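Local coordinates for protein glutathione S-transferase omega-like 2 (Saccharomyces cerevisiae, PDB 5LKB) that uses glutathione as a one-cysteine thiol transferase, reduces dehydroascorbate and dimethylarsinic acid, and reacts with glutathionyl-(hydro)quinones, at residues A49-I54 with S218-V223; R289-V294 with Y335-D340; N241-L246 with I295-V300. All coordinates share one frame; numbering follows the deposited sequence.

Interaction 1 (A49-I54 with S218-V223); sequences AHRTLI and SINNGV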
loop_
_atom_site.group_PDB
_atom_site.type_symbol
_atom_site.label_atom_id
_atom_site.label_comp_id
_atom_site.label_asym_id
_atom_site.label_seq_id
_atom_site.Cartn_x
_atom_site.Cartn_y
_atom_site.Cartn_z
ATOM N N ALA A 49 0.524 -19.051 -14.273
ATOM C CA ALA A 49 1.407 -19.332 -15.407
ATOM C C ALA A 49 2.864 -19.350 -14.982
ATOM O O ALA A 49 3.676 -20.121 -15.501
ATOM C CB ALA A 49 1.162 -18.298 -16.503
ATOM N N HIS A 50 3.239 -18.499 -14.016
ATOM C CA HIS A 50 4.607 -18.461 -13.561
ATOM C C HIS A 50 5.036 -19.837 -13.039
ATOM O O HIS A 50 6.160 -20.223 -13.189
ATOM C CB HIS A 50 4.775 -17.320 -12.532
ATOM C CG HIS A 50 6.193 -16.962 -12.201
ATOM N ND1 HIS A 50 6.501 -15.938 -11.300
ATOM C CD2 HIS A 50 7.367 -17.411 -12.694
ATOM C CE1 HIS A 50 7.811 -15.812 -11.251
ATOM N NE2 HIS A 50 8.360 -16.685 -12.095
ATOM N N ARG A 51 4.135 -20.578 -12.389
ATOM C CA ARG A 51 4.471 -21.905 -11.893
ATOM C C ARG A 51 5.015 -22.745 -13.006
ATOM O O ARG A 51 5.974 -23.472 -12.796
ATOM C CB ARG A 51 3.231 -22.615 -11.356
ATOM C CG ARG A 51 2.468 -21.942 -10.180
ATOM C CD ARG A 51 1.142 -22.644 -10.057
ATOM N NE ARG A 51 0.530 -22.444 -8.752
ATOM C CZ ARG A 51 -0.544 -23.092 -8.342
ATOM N NH1 ARG A 51 -1.091 -24.014 -9.150
ATOM N NH2 ARG A 51 -1.032 -22.854 -7.143
ATOM N N THR A 52 4.407 -22.631 -14.173
ATOM C CA THR A 52 4.782 -23.499 -15.285
ATOM C C THR A 52 6.111 -23.088 -15.893
ATOM O O THR A 52 6.845 -23.956 -16.380
ATOM C CB THR A 52 3.666 -23.565 -16.333
ATOM O OG1 THR A 52 3.527 -22.379 -17.093
ATOM C CG2 THR A 52 2.330 -23.879 -15.722
ATOM N N LEU A 53 6.438 -21.782 -15.914
ATOM C CA LEU A 53 7.727 -21.339 -16.417
ATOM C C LEU A 53 8.852 -21.833 -15.521
ATOM O O LEU A 53 9.878 -22.313 -16.020
ATOM C CB LEU A 53 7.778 -19.839 -16.501
ATOM C CG LEU A 53 6.911 -19.175 -17.516
ATOM C CD1 LEU A 53 7.090 -17.634 -17.421
ATOM C CD2 LEU A 53 7.198 -19.612 -18.945
ATOM N N ILE A 54 8.687 -21.735 -14.206
ATOM C CA ILE A 54 9.703 -22.182 -13.273
ATOM C C ILE A 54 9.944 -23.688 -13.469
ATOM O O ILE A 54 11.083 -24.168 -13.532
ATOM C CB ILE A 54 9.319 -21.867 -11.814
ATOM C CG1 ILE A 54 9.292 -20.334 -11.620
ATOM C CG2 ILE A 54 10.294 -22.489 -10.845
ATOM C CD1 ILE A 54 8.461 -19.896 -10.456
ATOM N N SER A 218 -5.827 -20.040 0.906
ATOM C CA SER A 218 -5.572 -18.935 1.822
ATOM C C SER A 218 -4.525 -17.939 1.331
ATOM O O SER A 218 -4.496 -16.833 1.866
ATOM C CB SER A 218 -5.168 -19.415 3.220
ATOM O OG SER A 218 -3.836 -20.026 3.234
ATOM N N ILE A 219 -3.666 -18.280 0.373
ATOM C CA ILE A 219 -2.550 -17.426 -0.033
ATOM C C ILE A 219 -2.600 -17.241 -1.537
ATOM O O ILE A 219 -2.775 -16.130 -2.038
ATOM C CB ILE A 219 -1.212 -17.993 0.487
ATOM C CG1 ILE A 219 -1.212 -17.973 2.031
ATOM C CG2 ILE A 219 -0.036 -17.225 -0.085
ATOM C CD1 ILE A 219 -0.149 -18.684 2.744
ATOM N N ASN A 220 -2.416 -18.335 -2.292
ATOM C CA ASN A 220 -2.398 -18.219 -3.750
ATOM C C ASN A 220 -3.664 -17.568 -4.270
ATOM O O ASN A 220 -3.631 -16.569 -5.010
ATOM C CB ASN A 220 -2.207 -19.577 -4.450
ATOM C CG ASN A 220 -0.912 -20.251 -4.153
ATOM O OD1 ASN A 220 0.169 -19.637 -3.975
ATOM N ND2 ASN A 220 -0.963 -21.559 -4.201
ATOM N N ASN A 221 -4.838 -18.171 -3.941
ATOM C CA ASN A 221 -6.129 -17.587 -4.244
ATOM C C ASN A 221 -6.599 -16.629 -3.147
ATOM O O ASN A 221 -7.457 -15.795 -3.420
ATOM C CB ASN A 221 -7.196 -18.688 -4.473
ATOM C CG ASN A 221 -8.339 -18.193 -5.285
ATOM O OD1 ASN A 221 -8.211 -17.466 -6.287
ATOM N ND2 ASN A 221 -9.544 -18.598 -4.884
ATOM N N GLY A 222 -6.026 -16.737 -1.944
ATOM C CA GLY A 222 -6.455 -15.850 -0.867
ATOM C C GLY A 222 -6.236 -14.382 -1.198
ATOM O O GLY A 222 -7.099 -13.552 -0.936
ATOM N N VAL A 223 -5.093 -14.070 -1.830
ATOM C CA VAL A 223 -4.871 -12.653 -2.184
ATOM C C VAL A 223 -5.875 -12.160 -3.201
ATOM O O VAL A 223 -6.273 -11.001 -3.166
ATOM C CB VAL A 223 -3.443 -12.370 -2.648
ATOM C CG1 VAL A 223 -2.443 -12.718 -1.554
ATOM C CG2 VAL A 223 -3.074 -13.120 -3.965
#
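In the helix that sends R51 across to N220, the carbonyl oxygen of A49 is gripped twice: T52 OG1 lies 2.8 Å from A49 O, in the carbonyl plane on a lone pair, and L53 N follows at 3.2 Å from the same A49 O. The hydroxyl thus binds its own helix, while R51 leaves toward the other segment. Its CG is anti to the carbonyl carbon (chi1 -60°), and the chain runs extended from CG to NE. This length helps to bridge the backbones, where R51 CA and N220 CA are 11.3 Å apart. At the far end R51 NH2 comes within 3.2 Å of N220 ND2, with the amide at the edge of the guanidinium and the two planes turned 74° apart. The amide is probably turned over in the model, and if so this pair may be a hydrogen bond. Around the contact, R51 NH1 bonds weakly to S174 OG, a glutathione-binding residue, and R289 NE lies close to R51 NH2. N221 OD1 accepts a bond from NE of R15, another glutathione-binding residue. This is the seam between the thioredoxin-like N-terminal domain and the helical C-terminal domain, beside the glutathione site. A neutral amide at the edge of a guanidinium, with a second arginine nearby, suggests a buried polar joint in which an amide oxygen could ease the gathered positive charge.

Interaction 2 (R289-V294 with Y335-D340); sequences RLYTTV and YTTDFD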
loop_
_atom_site.group_PDB
_atom_site.type_symbol
_atom_site.label_atom_id
_atom_site.label_comp_id
_atom_site.label_asym_id
_atom_site.label_seq_id
_atom_site.Cartn_x
_atom_site.Cartn_y
_atom_site.Cartn_z
ATOM N N ARG A 289 4.890 -23.219 -5.956
ATOM C CA ARG A 289 3.545 -22.697 -5.892
ATOM C C ARG A 289 3.466 -21.545 -4.902
ATOM O O ARG A 289 2.807 -20.547 -5.201
ATOM C CB ARG A 289 2.545 -23.806 -5.549
ATOM C CG ARG A 289 2.310 -24.812 -6.727
ATOM C CD ARG A 289 1.560 -26.073 -6.164
ATOM N NE ARG A 289 0.352 -25.687 -5.467
ATOM C CZ ARG A 289 -0.865 -26.128 -5.652
ATOM N NH1 ARG A 289 -1.130 -27.065 -6.568
ATOM N NH2 ARG A 289 -1.845 -25.659 -4.876
ATOM N N LEU A 290 4.145 -21.643 -3.765
ATOM C CA LEU A 290 4.116 -20.528 -2.803
ATOM C C LEU A 290 4.864 -19.339 -3.377
ATOM O O LEU A 290 4.433 -18.182 -3.185
ATOM C CB LEU A 290 4.738 -20.939 -1.477
ATOM C CG LEU A 290 4.811 -19.854 -0.383
ATOM C CD1 LEU A 290 3.430 -19.405 -0.047
ATOM C CD2 LEU A 290 5.504 -20.369 0.833
ATOM N N TYR A 291 5.998 -19.579 -4.022
ATOM C CA TYR A 291 6.861 -18.492 -4.515
ATOM C C TYR A 291 6.112 -17.525 -5.434
ATOM O O TYR A 291 6.325 -16.295 -5.373
ATOM C CB TYR A 291 8.028 -19.086 -5.321
ATOM C CG TYR A 291 8.928 -18.066 -6.018
ATOM C CD1 TYR A 291 8.638 -17.671 -7.277
ATOM C CD2 TYR A 291 10.021 -17.502 -5.398
ATOM C CE1 TYR A 291 9.392 -16.756 -7.953
ATOM C CE2 TYR A 291 10.822 -16.569 -6.067
ATOM C CZ TYR A 291 10.527 -16.224 -7.339
ATOM O OH TYR A 291 11.287 -15.299 -8.028
ATOM N N THR A 292 5.309 -18.025 -6.351
ATOM C CA THR A 292 4.740 -17.138 -7.357
ATOM C C THR A 292 3.827 -16.095 -6.701
ATOM O O THR A 292 3.703 -14.981 -7.209
ATOM C CB THR A 292 4.082 -17.893 -8.488
ATOM O OG1 THR A 292 3.016 -18.659 -7.925
ATOM C CG2 THR A 292 5.082 -18.833 -9.226
ATOM N N THR A 293 3.226 -16.430 -5.561
ATOM C CA THR A 293 2.468 -15.449 -4.794
ATOM C C THR A 293 3.402 -14.552 -4.006
ATOM O O THR A 293 3.232 -13.313 -3.965
ATOM C CB THR A 293 1.466 -16.127 -3.869
ATOM O OG1 THR A 293 0.538 -16.878 -4.668
ATOM C CG2 THR A 293 0.698 -15.095 -3.042
ATOM N N VAL A 294 4.302 -15.154 -3.227
ATOM C CA VAL A 294 5.156 -14.389 -2.319
ATOM C C VAL A 294 5.998 -13.365 -3.082
ATOM O O VAL A 294 6.128 -12.225 -2.629
ATOM C CB VAL A 294 6.032 -15.292 -1.423
ATOM C CG1 VAL A 294 6.959 -14.453 -0.490
ATOM C CG2 VAL A 294 5.171 -16.168 -0.518
ATOM N N TYR A 335 15.007 -15.590 -13.472
ATOM C CA TYR A 335 14.911 -15.218 -14.884
ATOM C C TYR A 335 13.570 -15.535 -15.497
ATOM O O TYR A 335 13.339 -15.231 -16.677
ATOM C CB TYR A 335 16.101 -15.782 -15.688
ATOM C CG TYR A 335 17.400 -15.184 -15.190
ATOM C CD1 TYR A 335 17.666 -13.843 -15.360
ATOM C CD2 TYR A 335 18.297 -15.931 -14.473
ATOM C CE1 TYR A 335 18.863 -13.245 -14.870
ATOM C CE2 TYR A 335 19.487 -15.344 -13.971
ATOM C CZ TYR A 335 19.732 -14.001 -14.177
ATOM O OH TYR A 335 20.877 -13.375 -13.710
ATOM N N THR A 336 12.622 -15.994 -14.677
ATOM C CA THR A 336 11.220 -16.037 -15.053
ATOM C C THR A 336 10.371 -15.011 -14.341
ATOM O O THR A 336 9.163 -14.957 -14.607
ATOM C CB THR A 336 10.600 -17.400 -14.770
ATOM O OG1 THR A 336 10.655 -17.808 -13.415
ATOM C CG2 THR A 336 11.286 -18.523 -15.634
ATOM N N THR A 337 10.989 -14.199 -13.479
ATOM C CA THR A 337 10.295 -13.193 -12.661
ATOM C C THR A 337 10.488 -11.849 -13.337
ATOM O O THR A 337 11.621 -11.349 -13.412
ATOM C CB THR A 337 10.822 -13.200 -11.244
ATOM O OG1 THR A 337 10.646 -14.502 -10.677
ATOM C CG2 THR A 337 10.065 -12.179 -10.351
ATOM N N ASP A 338 9.400 -11.267 -13.848
ATOM C CA ASP A 338 9.425 -10.008 -14.589
ATOM C C ASP A 338 8.555 -9.028 -13.795
ATOM O O ASP A 338 7.323 -9.044 -13.881
ATOM C CB ASP A 338 8.976 -10.185 -16.045
ATOM C CG ASP A 338 9.158 -8.914 -16.855
ATOM O OD1 ASP A 338 8.805 -7.777 -16.387
ATOM O OD2 ASP A 338 9.659 -9.050 -17.997
ATOM N N PHE A 339 9.219 -8.161 -13.022
ATOM C CA PHE A 339 8.482 -7.225 -12.197
ATOM C C PHE A 339 7.783 -6.127 -12.993
ATOM O O PHE A 339 6.805 -5.567 -12.485
ATOM C CB PHE A 339 9.408 -6.598 -11.151
ATOM C CG PHE A 339 9.893 -7.587 -10.084
ATOM C CD1 PHE A 339 8.981 -8.154 -9.188
ATOM C CD2 PHE A 339 11.217 -7.970 -10.005
ATOM C CE1 PHE A 339 9.398 -9.039 -8.232
ATOM C CE2 PHE A 339 11.653 -8.871 -9.038
ATOM C CZ PHE A 339 10.773 -9.417 -8.153
ATOM N N ASP A 340 8.221 -5.777 -14.206
ATOM C CA ASP A 340 7.468 -4.828 -14.993
ATOM C C ASP A 340 6.147 -5.426 -15.420
ATOM O O ASP A 340 5.116 -4.780 -15.269
ATOM C CB ASP A 340 8.254 -4.332 -16.196
ATOM C CG ASP A 340 9.497 -3.527 -15.806
ATOM O OD1 ASP A 340 9.487 -2.815 -14.813
ATOM O OD2 ASP A 340 10.521 -3.638 -16.479
#
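Y291 reaches T337 from helix 285-304, which runs through the all-helical C-terminal domain of the glutathione transferase fold. Following the first segment, R289 packs against N212 and Y216 of helix 205-220, and L290 touches V215 of that helix and W322 of helix 317-329. Y291 comes next and makes the contact. Its CG is anti to the backbone N (chi1 174°), which swings the ring out toward 335-340, where it meets T337 coming from the opposite direction. Y291 OH donates to T337 OG1 at 2.8 Å; the acceptor sits in the plane of the ring at its edge, and the angle CZ-OH...OG1 is about 122°. T337 OG1 is also hydrogen-bonded to F333 O of the preceding short helix 331-334, and the ring of F333 meets that of Y291 edge-to-face. A phenylalanine here would probably keep most of the ring packing but leave T337 OG1 without the donor that ties it to the helix. Beyond Y291, T292 OG1 bonds to P47 O of the N-terminal domain. The partner segment is the link into helix 339-349, whose N-cap is D338, its side chain capping a backbone N of the first turn. The other branch of T337, CG2, lies over one face of the F339 ring, 3.6 Å above the plane and offset toward the rim.

Interaction 3 (N241-L246 with I295-V300); sequences NVFEHL and IRFDPV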
loop_
_atom_site.group_PDB
_atom_site.type_symbol
_atom_site.label_atom_id
_atom_site.label_comp_id
_atom_site.label_asym_id
_atom_site.label_seq_id
_atom_site.Cartn_x
_atom_site.Cartn_y
_atom_site.Cartn_z
ATOM N N ASN A 241 -7.680 -13.911 6.718
ATOM C CA ASN A 241 -7.335 -15.302 6.386
ATOM C C ASN A 241 -5.965 -15.389 5.730
ATOM O O ASN A 241 -5.190 -16.299 6.052
ATOM C CB ASN A 241 -8.449 -15.911 5.550
ATOM C CG ASN A 241 -8.244 -17.402 5.349
ATOM O OD1 ASN A 241 -8.209 -18.178 6.334
ATOM N ND2 ASN A 241 -8.004 -17.777 4.138
ATOM N N VAL A 242 -5.634 -14.453 4.819
ATOM C CA VAL A 242 -4.313 -14.449 4.206
ATOM C C VAL A 242 -3.251 -14.372 5.275
ATOM O O VAL A 242 -2.281 -15.125 5.290
ATOM C CB VAL A 242 -4.210 -13.280 3.210
ATOM C CG1 VAL A 242 -2.751 -13.024 2.843
ATOM C CG2 VAL A 242 -5.034 -13.495 1.935
ATOM N N PHE A 243 -3.337 -13.346 6.152
ATOM C CA PHE A 243 -2.272 -13.157 7.123
ATOM C C PHE A 243 -2.222 -14.287 8.148
ATOM O O PHE A 243 -1.135 -14.659 8.580
ATOM C CB PHE A 243 -2.357 -11.743 7.773
ATOM C CG PHE A 243 -1.833 -10.668 6.835
ATOM C CD1 PHE A 243 -0.484 -10.454 6.742
ATOM C CD2 PHE A 243 -2.689 -9.998 5.979
ATOM C CE1 PHE A 243 0.050 -9.541 5.811
ATOM C CE2 PHE A 243 -2.175 -9.070 5.049
ATOM C CZ PHE A 243 -0.831 -8.879 4.970
ATOM N N GLU A 244 -3.367 -14.878 8.489
ATOM C CA GLU A 244 -3.366 -16.009 9.417
ATOM C C GLU A 244 -2.569 -17.172 8.835
ATOM O O GLU A 244 -1.799 -17.833 9.550
ATOM C CB GLU A 244 -4.795 -16.432 9.709
ATOM C CG GLU A 244 -4.963 -17.701 10.518
ATOM C CD GLU A 244 -6.427 -18.101 10.615
ATOM O OE1 GLU A 244 -7.302 -17.237 10.405
ATOM O OE2 GLU A 244 -6.703 -19.294 10.855
ATOM N N HIS A 245 -2.668 -17.351 7.527
ATOM C CA HIS A 245 -1.958 -18.433 6.873
ATOM C C HIS A 245 -0.530 -18.096 6.535
ATOM O O HIS A 245 0.326 -19.000 6.514
ATOM C CB HIS A 245 -2.768 -18.980 5.718
ATOM C CG HIS A 245 -3.947 -19.734 6.208
ATOM N ND1 HIS A 245 -5.128 -19.100 6.539
ATOM C CD2 HIS A 245 -4.113 -21.059 6.488
ATOM C CE1 HIS A 245 -5.990 -20.015 6.966
ATOM N NE2 HIS A 245 -5.406 -21.211 6.926
ATOM N N LEU A 246 -0.212 -16.832 6.279
ATOM C CA LEU A 246 1.202 -16.487 6.213
ATOM C C LEU A 246 1.888 -16.736 7.553
ATOM O O LEU A 246 3.050 -17.147 7.604
ATOM C CB LEU A 246 1.392 -15.023 5.789
ATOM C CG LEU A 246 1.038 -14.595 4.361
ATOM C CD1 LEU A 246 1.078 -13.078 4.207
ATOM C CD2 LEU A 246 1.940 -15.256 3.362
ATOM N N ILE A 295 6.511 -13.701 -4.277
ATOM C CA ILE A 295 7.331 -12.762 -5.052
ATOM C C ILE A 295 6.539 -11.551 -5.546
ATOM O O ILE A 295 7.121 -10.487 -5.793
ATOM C CB ILE A 295 8.061 -13.502 -6.207
ATOM C CG1 ILE A 295 9.315 -12.729 -6.619
ATOM C CG2 ILE A 295 7.164 -13.748 -7.376
ATOM C CD1 ILE A 295 10.424 -12.677 -5.601
ATOM N N ARG A 296 5.224 -11.696 -5.680
ATOM C CA ARG A 296 4.303 -10.641 -6.098
ATOM C C ARG A 296 3.728 -9.866 -4.912
ATOM O O ARG A 296 3.031 -8.845 -5.102
ATOM C CB ARG A 296 3.171 -11.259 -6.949
ATOM C CG ARG A 296 3.614 -11.692 -8.306
ATOM C CD ARG A 296 2.513 -12.515 -9.007
ATOM N NE ARG A 296 2.946 -12.817 -10.397
ATOM C CZ ARG A 296 3.953 -13.649 -10.724
ATOM N NH1 ARG A 296 4.543 -14.356 -9.820
ATOM N NH2 ARG A 296 4.340 -13.691 -11.974
ATOM N N PHE A 297 3.997 -10.333 -3.703
ATOM C CA PHE A 297 3.240 -9.819 -2.553
ATOM C C PHE A 297 3.604 -8.378 -2.252
ATOM O O PHE A 297 2.709 -7.502 -2.204
ATOM C CB PHE A 297 3.462 -10.722 -1.330
ATOM C CG PHE A 297 2.426 -10.562 -0.252
ATOM C CD1 PHE A 297 2.576 -9.609 0.743
ATOM C CD2 PHE A 297 1.337 -11.389 -0.214
ATOM C CE1 PHE A 297 1.606 -9.462 1.712
ATOM C CE2 PHE A 297 0.356 -11.222 0.780
ATOM C CZ PHE A 297 0.486 -10.296 1.734
ATOM N N ASP A 298 4.910 -8.093 -2.083
ATOM C CA ASP A 298 5.287 -6.709 -1.802
ATOM C C ASP A 298 5.157 -5.817 -3.024
ATOM O O ASP A 298 4.706 -4.667 -2.872
ATOM C CB ASP A 298 6.685 -6.622 -1.170
ATOM C CG ASP A 298 6.751 -7.246 0.207
ATOM O OD1 ASP A 298 5.690 -7.655 0.726
ATOM O OD2 ASP A 298 7.850 -7.286 0.811
ATOM N N PRO A 299 5.530 -6.247 -4.226
ATOM C CA PRO A 299 5.392 -5.359 -5.395
ATOM C C PRO A 299 3.971 -4.982 -5.767
ATOM O O PRO A 299 3.768 -3.912 -6.361
ATOM C CB PRO A 299 6.083 -6.170 -6.512
ATOM C CG PRO A 299 7.091 -6.957 -5.818
ATOM C CD PRO A 299 6.422 -7.382 -4.523
ATOM N N VAL A 300 2.989 -5.873 -5.538
ATOM C CA VAL A 300 1.594 -5.670 -5.955
ATOM C C VAL A 300 0.580 -5.934 -4.846
ATOM O O VAL A 300 -0.316 -5.121 -4.606
ATOM C CB VAL A 300 1.256 -6.558 -7.180
ATOM C CG1 VAL A 300 -0.266 -6.572 -7.394
ATOM C CG2 VAL A 300 2.019 -6.008 -8.373
#
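The ring of F297 meets three side chains of helix 232-264, F243, L246 and V242, in the hydrophobic interior of the all-helical C-terminal domain of the glutathione transferase fold. F243 CZ lies 3.8 Å from F297 CZ, in the plane of the F297 ring. The two rings form an oblique aromatic pair, with their planes 82° apart and their centroids 5.9 Å from each other. L246 CD1 also comes to 3.8 Å from F297 CZ, and V242 CG1 approaches F297 CE2 at its edge, at 4.1 Å. With CG anti to the backbone N (chi1 -161°), F297 reaches toward the other helix and meets V242, F243 and L246 in the space between segment axes 14.5 Å apart.

In the next shell, F243 is stacked on F309 and touches Y316, while L246 rests on Y316, I319 and I219. On the F297 side the helix has a wider pi-type turn at 297-300 and is kinked at R296 and at P299, the latter because its nitrogen carries no hydrogen to give to the turn before. D298 OD2 forms a salt bridge with R313 NE, and its OD1 accepts from I312 N. Behind the hydrophobic face of 241-246, H245 folds back on its own helix: its ND1 donates to N241 O at 2.8 Å with an N-H...O angle of 164°, while H245 N reaches the same oxygen from the opposite face of the carbonyl plane.

In the fold
Helix 285-304 is the common element: 289-294 serves interaction 2 and the next six residues serve interaction 3. The centres of interactions 1 and 2 are 8 Å apart, those of 1 and 3 about 11 Å, and those of 2 and 3 about 13 Å. Interaction 1 closes before the others open, whereas 2 and 3 cross along the chain, both inside the C-terminal domain. Only interaction 1 spans the two domains, but H50 on its helix reaches both of the others, NE2 probably bonding T336 OG1 and ND1 R296 NH1. The helix that follows the nucleophile C46 is thereby tied to the C-terminal helical core.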